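Ribose ABC transporter, substrate binding protein (Conexibacter woesei, PDB 4KQ9) probably binds a sugar such as ribose outside the cell membrane and delivers it to an ABC transporter for uptake. Local coordinates at residues A29-F40 with G252-E263; G192-L203 with I219-A230. The protein carries 1 engineered substitution. All blocks are in the same frame, centred on the assembly; numbering follows the deposited sequence.

Contact 1. Residues A29-F40 with G252-E263; sequences AKAQATVRRLDF and GIAIDVMADYLE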
loop_
_atom_site.group_PDB
_atom_site.type_symbol
_atom_site.label_atom_id
_atom_site.label_comp_id
_atom_site.label_asym_id
_atom_site.label_seq_id
_atom_site.Cartn_x
_atom_site.Cartn_y
_atom_site.Cartn_z
ATOM N N ALA A 29 15.364 1.825 0.823
ATOM C CA ALA A 29 16.202 0.589 1.005
ATOM C C ALA A 29 17.646 0.943 0.670
ATOM O O ALA A 29 18.544 0.611 1.438
ATOM C CB ALA A 29 15.775 -0.514 0.143
ATOM N N LYS A 30 17.838 1.697 -0.412
ATOM C CA LYS A 30 19.205 2.102 -0.791
ATOM C C LYS A 30 19.867 2.926 0.236
ATOM O O LYS A 30 20.993 2.648 0.606
ATOM C CB LYS A 30 19.205 2.877 -2.116
ATOM C CG LYS A 30 19.113 1.998 -3.322
ATOM C CD LYS A 30 19.460 2.757 -4.610
ATOM C CE LYS A 30 18.216 3.189 -5.381
ATOM N NZ LYS A 30 18.557 4.262 -6.351
ATOM N N ALA A 31 19.165 3.912 0.767
ATOM C CA ALA A 31 19.720 4.743 1.765
ATOM C C ALA A 31 20.094 3.935 3.017
ATOM O O ALA A 31 21.149 4.161 3.679
ATOM C CB ALA A 31 18.755 5.852 2.123
ATOM N N GLN A 32 19.209 3.034 3.428
ATOM C CA GLN A 32 19.542 2.313 4.672
ATOM C C GLN A 32 20.622 1.268 4.471
ATOM O O GLN A 32 21.298 0.926 5.418
ATOM C CB GLN A 32 18.329 1.669 5.330
ATOM C CG GLN A 32 18.565 1.183 6.790
ATOM C CD GLN A 32 18.964 2.206 7.821
ATOM O OE1 GLN A 32 18.894 3.410 7.622
ATOM N NE2 GLN A 32 19.373 1.718 8.960
ATOM N N ALA A 33 20.682 0.686 3.299
ATOM C CA ALA A 33 21.676 -0.277 2.978
ATOM C C ALA A 33 23.097 0.294 3.122
ATOM O O ALA A 33 24.011 -0.376 3.633
ATOM C CB ALA A 33 21.421 -0.782 1.592
ATOM N N THR A 34 23.228 1.580 2.761
ATOM C CA THR A 34 24.452 2.304 2.941
ATOM C C THR A 34 24.790 2.440 4.401
ATOM O O THR A 34 25.937 2.221 4.770
ATOM C CB THR A 34 24.324 3.696 2.271
ATOM O OG1 THR A 34 24.207 3.474 0.850
ATOM C CG2 THR A 34 25.478 4.619 2.641
ATOM N N VAL A 35 23.796 2.781 5.221
ATOM C CA VAL A 35 24.014 2.941 6.624
ATOM C C VAL A 35 24.476 1.662 7.303
ATOM O O VAL A 35 25.345 1.675 8.174
ATOM C CB VAL A 35 22.710 3.410 7.286
ATOM C CG1 VAL A 35 22.843 3.332 8.788
ATOM C CG2 VAL A 35 22.397 4.854 6.843
ATOM N N ARG A 36 23.869 0.560 6.918
ATOM C CA ARG A 36 24.201 -0.746 7.501
ATOM C C ARG A 36 25.431 -1.385 6.804
ATOM O O ARG A 36 25.832 -2.503 7.143
ATOM C CB ARG A 36 23.002 -1.678 7.357
ATOM C CG ARG A 36 21.744 -1.266 8.107
ATOM C CD ARG A 36 22.039 -0.966 9.562
ATOM N NE ARG A 36 22.442 -2.175 10.290
ATOM C CZ ARG A 36 21.608 -2.964 10.982
ATOM N NH1 ARG A 36 20.307 -2.716 11.029
ATOM N NH2 ARG A 36 22.076 -4.007 11.657
ATOM N N ARG A 37 25.945 -0.720 5.788
ATOM C CA ARG A 37 27.123 -1.138 5.029
ATOM C C ARG A 37 27.017 -2.450 4.284
ATOM O O ARG A 37 27.988 -3.186 4.176
ATOM C CB ARG A 37 28.368 -1.104 5.919
ATOM C CG ARG A 37 28.711 0.321 6.308
ATOM C CD ARG A 37 30.127 0.496 6.833
ATOM N NE ARG A 37 30.194 0.041 8.202
ATOM C CZ ARG A 37 31.059 -0.848 8.683
ATOM N NH1 ARG A 37 30.972 -1.176 9.968
ATOM N NH2 ARG A 37 32.023 -1.393 7.929
ATOM N N LEU A 38 25.847 -2.705 3.714
ATOM C CA LEU A 38 25.616 -3.862 2.907
ATOM C C LEU A 38 26.123 -3.678 1.478
ATOM O O LEU A 38 26.153 -2.573 0.974
ATOM C CB LEU A 38 24.101 -4.131 2.783
ATOM C CG LEU A 38 23.337 -4.397 4.062
ATOM C CD1 LEU A 38 21.837 -4.376 3.756
ATOM C CD2 LEU A 38 23.737 -5.768 4.562
ATOM N N ASP A 39 26.493 -4.778 0.834
ATOM C CA ASP A 39 26.617 -4.811 -0.619
ATOM C C ASP A 39 25.237 -5.076 -1.212
ATOM O O ASP A 39 24.742 -6.220 -1.220
ATOM C CB ASP A 39 27.631 -5.868 -1.099
ATOM C CG ASP A 39 27.752 -5.897 -2.616
ATOM O OD1 ASP A 39 27.524 -4.853 -3.260
ATOM O OD2 ASP A 39 28.046 -6.964 -3.179
ATOM N N PHE A 40 24.628 -4.014 -1.733
ATOM C CA PHE A 40 23.184 -3.996 -2.016
ATOM C C PHE A 40 22.858 -3.695 -3.483
ATOM O O PHE A 40 23.249 -2.669 -4.020
ATOM C CB PHE A 40 22.467 -2.999 -1.080
ATOM C CG PHE A 40 20.959 -2.883 -1.322
ATOM C CD1 PHE A 40 20.122 -3.931 -1.064
ATOM C CD2 PHE A 40 20.393 -1.712 -1.810
ATOM C CE1 PHE A 40 18.761 -3.843 -1.321
ATOM C CE2 PHE A 40 19.046 -1.612 -2.032
ATOM C CZ PHE A 40 18.227 -2.677 -1.783
ATOM N N GLY A 252 13.432 1.077 4.252
ATOM C CA GLY A 252 14.387 1.143 5.356
ATOM C C GLY A 252 14.193 0.004 6.349
ATOM O O GLY A 252 15.128 -0.613 6.816
ATOM N N ILE A 253 12.954 -0.261 6.679
ATOM C CA ILE A 253 12.630 -1.273 7.651
ATOM C C ILE A 253 13.020 -2.639 7.121
ATOM O O ILE A 253 13.615 -3.452 7.876
ATOM C CB ILE A 253 11.119 -1.221 8.036
ATOM C CG1 ILE A 253 10.839 -0.047 8.952
ATOM C CG2 ILE A 253 10.682 -2.476 8.775
ATOM C CD1 ILE A 253 9.333 0.227 9.121
ATOM N N ALA A 254 12.702 -2.945 5.876
ATOM C CA ALA A 254 13.089 -4.229 5.307
ATOM C C ALA A 254 14.603 -4.452 5.362
ATOM O O ALA A 254 15.064 -5.561 5.723
ATOM C CB ALA A 254 12.594 -4.377 3.869
ATOM N N ILE A 255 15.361 -3.415 5.067
ATOM C CA ILE A 255 16.821 -3.495 5.136
ATOM C C ILE A 255 17.265 -3.717 6.597
ATOM O O ILE A 255 18.083 -4.506 6.834
ATOM C CB ILE A 255 17.548 -2.251 4.558
ATOM C CG1 ILE A 255 17.486 -2.203 3.046
ATOM C CG2 ILE A 255 19.029 -2.220 4.940
ATOM C CD1 ILE A 255 17.973 -3.457 2.387
ATOM N N ASP A 256 16.737 -2.954 7.523
ATOM C CA ASP A 256 17.068 -3.129 8.917
ATOM C C ASP A 256 16.748 -4.553 9.442
ATOM O O ASP A 256 17.503 -5.102 10.135
ATOM C CB ASP A 256 16.453 -2.083 9.780
ATOM C CG ASP A 256 17.309 -0.816 9.876
ATOM O OD1 ASP A 256 18.540 -0.847 9.643
ATOM O OD2 ASP A 256 16.714 0.188 10.161
ATOM N N VAL A 257 15.602 -5.083 9.075
ATOM C CA VAL A 257 15.257 -6.441 9.406
ATOM C C VAL A 257 16.292 -7.439 8.859
ATOM O O VAL A 257 16.816 -8.238 9.554
ATOM C CB VAL A 257 13.838 -6.763 8.946
ATOM C CG1 VAL A 257 13.536 -8.203 9.187
ATOM C CG2 VAL A 257 12.869 -5.897 9.714
HETATM N N MSE A 258 16.570 -7.350 7.599
HETATM C CA MSE A 258 17.551 -8.211 7.010
HETATM C C MSE A 258 18.905 -8.013 7.614
HETATM O O MSE A 258 19.554 -9.007 7.960
HETATM C CB MSE A 258 17.638 -7.989 5.509
HETATM C CG MSE A 258 18.676 -8.857 4.810
HETATM SE SE MSE A 258 18.052 -10.742 4.800
HETATM C CE MSE A 258 16.764 -10.600 3.380
ATOM N N ALA A 259 19.376 -6.782 7.770
ATOM C CA ALA A 259 20.728 -6.599 8.352
ATOM C C ALA A 259 20.831 -7.085 9.819
ATOM O O ALA A 259 21.831 -7.727 10.196
ATOM C CB ALA A 259 21.213 -5.181 8.202
ATOM N N ASP A 260 19.784 -6.906 10.617
ATOM C CA ASP A 260 19.820 -7.398 11.971
ATOM C C ASP A 260 19.862 -8.934 11.970
ATOM O O ASP A 260 20.560 -9.535 12.813
ATOM C CB ASP A 260 18.626 -6.963 12.827
ATOM C CG ASP A 260 18.638 -5.480 13.206
ATOM O OD1 ASP A 260 19.679 -4.792 13.092
ATOM O OD2 ASP A 260 17.562 -4.988 13.642
ATOM N N TYR A 261 19.068 -9.574 11.117
ATOM C CA TYR A 261 19.120 -11.034 11.017
ATOM C C TYR A 261 20.522 -11.533 10.567
ATOM O O TYR A 261 21.065 -12.507 11.162
ATOM C CB TYR A 261 18.089 -11.556 10.064
ATOM C CG TYR A 261 18.116 -13.031 9.834
ATOM C CD1 TYR A 261 17.740 -13.870 10.830
ATOM C CD2 TYR A 261 18.467 -13.595 8.585
ATOM C CE1 TYR A 261 17.743 -15.227 10.667
ATOM C CE2 TYR A 261 18.500 -14.979 8.413
ATOM C CZ TYR A 261 18.109 -15.778 9.479
ATOM O OH TYR A 261 18.008 -17.153 9.408
ATOM N N LEU A 262 21.089 -10.915 9.542
ATOM C CA LEU A 262 22.447 -11.316 9.090
ATOM C C LEU A 262 23.521 -11.086 10.175
ATOM O O LEU A 262 24.498 -11.825 10.258
ATOM C CB LEU A 262 22.819 -10.646 7.816
ATOM C CG LEU A 262 22.000 -10.993 6.578
ATOM C CD1 LEU A 262 22.489 -10.121 5.422
ATOM C CD2 LEU A 262 22.002 -12.457 6.181
ATOM N N GLU A 263 23.286 -10.146 11.069
ATOM C CA GLU A 263 24.237 -9.817 12.104
ATOM C C GLU A 263 24.142 -10.727 13.342
ATOM O O GLU A 263 25.155 -11.055 13.941
ATOM C CB GLU A 263 23.966 -8.369 12.474
ATOM C CG GLU A 263 24.727 -7.822 13.634
ATOM C CD GLU A 263 24.467 -6.327 13.785
ATOM O OE1 GLU A 263 24.604 -5.555 12.778
ATOM O OE2 GLU A 263 24.103 -5.947 14.907
HETATM O O HOH W 1 18.031 -2.447 13.351
#

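Contact 2. Residues G192-L203 with I219-A230; sequences GAIYYSGDDGAL and IMVVGTDANEGA. Engineered in segment 219-230: Met220 (natural residue Val).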
loop_
_atom_site.group_PDB
_atom_site.type_symbol
_atom_site.label_atom_id
_atom_site.label_comp_id
_atom_site.label_asym_id
_atom_site.label_seq_id
_atom_site.Cartn_x
_atom_site.Cartn_y
_atom_site.Cartn_z
ATOM N N GLY A 192 -23.707 10.374 1.682
ATOM C CA GLY A 192 -22.843 11.325 2.388
ATOM C C GLY A 192 -21.354 11.164 2.202
ATOM O O GLY A 192 -20.612 12.084 2.421
ATOM N N ALA A 193 -20.913 9.973 1.863
ATOM C CA ALA A 193 -19.497 9.705 1.716
ATOM C C ALA A 193 -19.302 8.593 0.688
ATOM O O ALA A 193 -20.149 7.732 0.526
ATOM C CB ALA A 193 -18.882 9.254 3.065
ATOM N N ILE A 194 -18.148 8.597 0.041
ATOM C CA ILE A 194 -17.760 7.513 -0.857
ATOM C C ILE A 194 -16.325 7.087 -0.535
ATOM O O ILE A 194 -15.379 7.910 -0.461
ATOM C CB ILE A 194 -17.923 7.894 -2.373
ATOM C CG1 ILE A 194 -19.329 8.425 -2.615
ATOM C CG2 ILE A 194 -17.634 6.679 -3.267
ATOM C CD1 ILE A 194 -19.608 8.944 -4.021
ATOM N N TYR A 195 -16.199 5.793 -0.212
ATOM C CA TYR A 195 -14.954 5.139 0.124
ATOM C C TYR A 195 -14.391 4.588 -1.222
ATOM O O TYR A 195 -15.123 3.907 -1.910
ATOM C CB TYR A 195 -15.304 3.963 1.023
ATOM C CG TYR A 195 -14.164 3.097 1.439
ATOM C CD1 TYR A 195 -13.568 2.186 0.583
ATOM C CD2 TYR A 195 -13.722 3.175 2.734
ATOM C CE1 TYR A 195 -12.506 1.399 1.044
ATOM C CE2 TYR A 195 -12.722 2.393 3.196
ATOM C CZ TYR A 195 -12.081 1.563 2.356
ATOM O OH TYR A 195 -11.030 0.875 2.942
ATOM N N TYR A 196 -13.135 4.858 -1.563
ATOM C CA TYR A 196 -12.442 4.315 -2.735
ATOM C C TYR A 196 -11.237 3.477 -2.249
ATOM O O TYR A 196 -10.544 3.863 -1.297
ATOM C CB TYR A 196 -11.944 5.470 -3.636
ATOM C CG TYR A 196 -13.043 6.284 -4.210
ATOM C CD1 TYR A 196 -13.664 7.304 -3.462
ATOM C CD2 TYR A 196 -13.546 6.006 -5.494
ATOM C CE1 TYR A 196 -14.712 8.027 -4.014
ATOM C CE2 TYR A 196 -14.578 6.753 -6.073
ATOM C CZ TYR A 196 -15.186 7.744 -5.329
ATOM O OH TYR A 196 -16.207 8.484 -5.780
ATOM N N SER A 197 -11.005 2.297 -2.837
ATOM C CA SER A 197 -9.877 1.465 -2.452
ATOM C C SER A 197 -8.578 2.244 -2.570
ATOM O O SER A 197 -7.650 2.039 -1.767
ATOM C CB SER A 197 -9.765 0.241 -3.406
ATOM O OG SER A 197 -10.869 -0.613 -3.193
ATOM N N GLY A 198 -8.497 3.089 -3.592
ATOM C CA GLY A 198 -7.277 3.860 -3.863
ATOM C C GLY A 198 -7.513 5.215 -4.406
ATOM O O GLY A 198 -8.652 5.541 -4.898
ATOM N N ASP A 199 -6.477 6.071 -4.290
ATOM C CA ASP A 199 -6.569 7.497 -4.744
ATOM C C ASP A 199 -6.946 7.721 -6.172
ATOM O O ASP A 199 -7.684 8.616 -6.429
ATOM C CB ASP A 199 -5.230 8.290 -4.542
ATOM C CG ASP A 199 -4.906 8.576 -3.073
ATOM O OD1 ASP A 199 -5.858 8.654 -2.239
ATOM O OD2 ASP A 199 -3.694 8.808 -2.738
ATOM N N ASP A 200 -6.437 6.923 -7.106
ATOM C CA ASP A 200 -6.735 7.251 -8.481
ATOM C C ASP A 200 -8.258 7.061 -8.749
ATOM O O ASP A 200 -8.863 7.771 -9.514
ATOM C CB ASP A 200 -5.921 6.382 -9.385
ATOM C CG ASP A 200 -4.477 6.890 -9.548
ATOM O OD1 ASP A 200 -4.224 8.113 -9.319
ATOM O OD2 ASP A 200 -3.652 6.013 -9.883
ATOM N N GLY A 201 -8.826 6.109 -8.050
ATOM C CA GLY A 201 -10.281 5.828 -8.095
ATOM C C GLY A 201 -10.988 7.083 -7.649
ATOM O O GLY A 201 -11.875 7.603 -8.300
ATOM N N ALA A 202 -10.548 7.604 -6.527
ATOM C CA ALA A 202 -11.162 8.783 -5.933
ATOM C C ALA A 202 -11.017 10.036 -6.787
ATOM O O ALA A 202 -11.885 10.868 -6.811
ATOM C CB ALA A 202 -10.515 8.996 -4.554
ATOM N N LEU A 203 -9.892 10.152 -7.470
ATOM C CA LEU A 203 -9.642 11.305 -8.302
ATOM C C LEU A 203 -10.654 11.343 -9.464
ATOM O O LEU A 203 -11.118 12.387 -9.873
ATOM C CB LEU A 203 -8.176 11.300 -8.791
ATOM C CG LEU A 203 -7.158 11.636 -7.665
ATOM C CD1 LEU A 203 -5.676 11.487 -8.023
ATOM C CD2 LEU A 203 -7.371 13.003 -7.135
ATOM N N ILE A 219 -19.870 15.742 -0.272
ATOM C CA ILE A 219 -19.766 14.293 -0.118
ATOM C C ILE A 219 -18.350 14.030 0.308
ATOM O O ILE A 219 -17.397 14.485 -0.338
ATOM C CB ILE A 219 -20.033 13.575 -1.458
ATOM C CG1 ILE A 219 -21.504 13.747 -1.900
ATOM C CG2 ILE A 219 -19.693 12.114 -1.353
ATOM C CD1 ILE A 219 -21.773 13.339 -3.317
HETATM N N MSE A 220 -18.169 13.297 1.387
HETATM C CA MSE A 220 -16.792 13.041 1.852
HETATM C C MSE A 220 -16.159 11.918 1.036
HETATM O O MSE A 220 -16.651 10.801 1.017
HETATM C CB MSE A 220 -16.755 12.597 3.318
HETATM C CG MSE A 220 -17.098 13.757 4.250
HETATM SE SE MSE A 220 -16.745 13.020 6.068
HETATM C CE MSE A 220 -18.217 11.846 6.069
ATOM N N VAL A 221 -15.056 12.205 0.389
ATOM C CA VAL A 221 -14.341 11.198 -0.427
ATOM C C VAL A 221 -13.020 10.817 0.249
ATOM O O VAL A 221 -12.267 11.719 0.629
ATOM C CB VAL A 221 -14.010 11.846 -1.771
ATOM C CG1 VAL A 221 -13.045 11.021 -2.551
ATOM C CG2 VAL A 221 -15.322 12.161 -2.528
ATOM N N VAL A 222 -12.756 9.510 0.400
ATOM C CA VAL A 222 -11.575 8.978 1.054
ATOM C C VAL A 222 -10.921 7.915 0.146
ATOM O O VAL A 222 -11.610 7.105 -0.538
ATOM C CB VAL A 222 -11.869 8.402 2.469
ATOM C CG1 VAL A 222 -12.703 9.367 3.383
ATOM C CG2 VAL A 222 -12.602 7.102 2.348
ATOM N N GLY A 223 -9.605 7.934 0.130
ATOM C CA GLY A 223 -8.780 7.055 -0.750
ATOM C C GLY A 223 -7.512 6.610 -0.024
ATOM O O GLY A 223 -7.390 6.855 1.160
ATOM N N THR A 224 -6.588 5.961 -0.707
ATOM C CA THR A 224 -5.343 5.507 -0.190
ATOM C C THR A 224 -4.269 5.734 -1.275
ATOM O O THR A 224 -4.510 5.513 -2.419
ATOM C CB THR A 224 -5.394 4.006 0.154
ATOM O OG1 THR A 224 -6.345 3.779 1.177
ATOM C CG2 THR A 224 -4.083 3.518 0.601
ATOM N N ASP A 225 -3.116 6.153 -0.815
ATOM C CA ASP A 225 -1.836 6.235 -1.493
ATOM C C ASP A 225 -1.139 7.559 -1.198
ATOM O O ASP A 225 0.035 7.648 -1.274
ATOM C CB ASP A 225 -1.908 6.077 -3.016
ATOM C CG ASP A 225 -2.180 4.637 -3.454
ATOM O OD1 ASP A 225 -2.060 3.732 -2.643
ATOM O OD2 ASP A 225 -2.614 4.478 -4.587
ATOM N N ALA A 226 -1.915 8.571 -0.902
ATOM C CA ALA A 226 -1.362 9.893 -0.719
ATOM C C ALA A 226 -0.500 10.244 -1.927
ATOM O O ALA A 226 0.594 10.707 -1.781
ATOM C CB ALA A 226 -0.543 9.968 0.551
ATOM N N ASN A 227 -1.005 10.015 -3.118
ATOM C CA ASN A 227 -0.317 10.488 -4.308
ATOM C C ASN A 227 -0.416 11.988 -4.470
ATOM O O ASN A 227 -1.141 12.665 -3.801
ATOM C CB ASN A 227 -0.715 9.736 -5.543
ATOM C CG ASN A 227 -2.122 10.057 -6.011
ATOM O OD1 ASN A 227 -2.622 11.098 -5.835
ATOM N ND2 ASN A 227 -2.698 9.127 -6.653
ATOM N N GLU A 228 0.343 12.495 -5.402
ATOM C CA GLU A 228 0.397 13.937 -5.551
ATOM C C GLU A 228 -0.974 14.570 -5.879
ATOM O O GLU A 228 -1.318 15.619 -5.382
ATOM C CB GLU A 228 1.445 14.274 -6.627
ATOM C CG GLU A 228 1.552 15.753 -6.916
ATOM C CD GLU A 228 2.573 16.081 -8.020
ATOM O OE1 GLU A 228 3.772 15.789 -7.818
ATOM O OE2 GLU A 228 2.174 16.659 -9.076
ATOM N N GLY A 229 -1.773 13.953 -6.715
ATOM C CA GLY A 229 -3.110 14.565 -6.997
ATOM C C GLY A 229 -4.041 14.515 -5.806
ATOM O O GLY A 229 -4.861 15.398 -5.587
ATOM N N ALA A 230 -3.895 13.447 -5.018
ATOM C CA ALA A 230 -4.638 13.294 -3.784
ATOM C C ALA A 230 -4.247 14.307 -2.724
ATOM O O ALA A 230 -5.074 14.836 -2.072
ATOM C CB ALA A 230 -4.474 11.895 -3.234
HETATM O O HOH W 2 -4.697 4.836 -6.406
#

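Contact 1. Residues A29-F40 with G252-E263
Arg36 and Ile255, each burying 107 Å² here, carry this contact between the end of helix 20-35 and helix 247-264, with Leu38 next. The axes of 29-35 and 252-263 approach to 8.0 Å at a crossing angle of -33°, so the two helices run roughly parallel, packed on the six-stranded parallel sheet of this periplasmic binding protein. A Schellman motif, with positive phi at Arg37, ends helix 20-35 and leads through Leu38 into strand 39-45.

Ile255 fills the inner side. Its two branches divide the work: Ile255 CG2 lies 3.7 Å from Leu38 CD1, while Ile255 CD1 reaches obliquely to Phe40 CE1 at 3.8 Å. CG1 packs beside Ala29, and Ile68 of strand 66-69 touches the same side chain.

Arg36 forms the outer side. Bends at chi2 and chi3 lay one guanidinium face over Ala259 CB, which sits 3.6 Å from Arg36 CZ. Three carboxylates then meet the edge of the group. Arg36 NH1 bonds Asp256 OD1 at 2.9 Å, 43° above the carboxylate plane. Both NH1 and NH2 grip Asp260 OD1; Arg36 NH2 lies 2.9 Å from Asp260 OD1, nearly in line with the carboxylate bond. Arg36 NH2 also makes a longer bridge of 3.2 Å to Glu263 OE1.

Asp256 OD1 has a second donor: Gln32 NE2 arrives at 2.8 Å on the syn side, from the carboxylate face opposite Arg36 NH1. The amide and carboxylate planes stand 80° apart.

One arginine facing three acidic side chains implies a charge network in which its positive charge would offset their mutual repulsion, over an apolar layer centred on Ile255.

Contact 2. Residues G192-L203 with I219-A230
Strands 193-196 and 220-222 are neighbours in a beta-alpha-beta unit, linked by helix 199-211, within one of the two parallel sheets of this periplasmic binding protein fold. Their axes are 4.7 Å apart and 9° from parallel.

Backbone bonds alternate between the strands in the parallel pattern. Gly192 O accepts from Met220 N, Met220 O from Ile194 N, Ile194 O from Val222 N, and Val222 O from Tyr196 N. Past the strand ends, Asp199 N bonds Thr224 O at 2.8 Å, tying the first turn of helix 199-211 to the loop after strand 220-222. A glycerol near the Asp225 side chain, probably from the crystallisation liquor, may mark a pocket at this loop.

Apolar packing follows the sheet faces. Ala193, Tyr195, Val222 and the engineered selenomethionine Met220 share one face, where Ala193 CB and Met220 CB are 4.0 Å apart. Tyr195 OH is hydrogen-bonded to Gln148 NE2, and its ring makes a cation-pi contact with Lys119. Val221 CG1, placed anti to its own N (chi1 168°), meets Tyr196 CE1 at 3.7 Å and Ala202 CB at 3.8 Å. The Tyr196 ring also lies flat against the helix, with Ala202 CA 3.5 Å above its centre, and its hydroxyl is hydrogen-bonded to Thr181 OG1.

Polar side chains join the two helix starts. Asp199 divides its carboxylate: OD1 is hydrogen-bonded to Thr242 OG1, while Asp199 OD2 accepts from Asn227 N at 3.0 Å. Asn227 is in turn the N-cap of helix 228-236, Asn227 OD1 accepting from Ala230 N at 2.8 Å with an N-H...O angle of 160°.

Overall arrangement
The two contacts occupy opposite sides of the chain's centre, their centres 33 Å apart and their nearest atoms about 16 Å apart, so neither touches the other. Contact 1 brings together helices distant in sequence, at the flank of the six-stranded sheet; contact 2 joins sequence neighbours within the four-stranded sheet and their following helices. Burial differs accordingly: 4 of 12 touching residues are buried in contact 1, against 15 of 22 in contact 2. The partly exposed helix pair relies on side-chain charges beside an apolar layer, whereas the buried strand pair relies on main-chain hydrogen bonds flanked by apolar side chains, with carboxylate and cap bonds confined to its helix-start end.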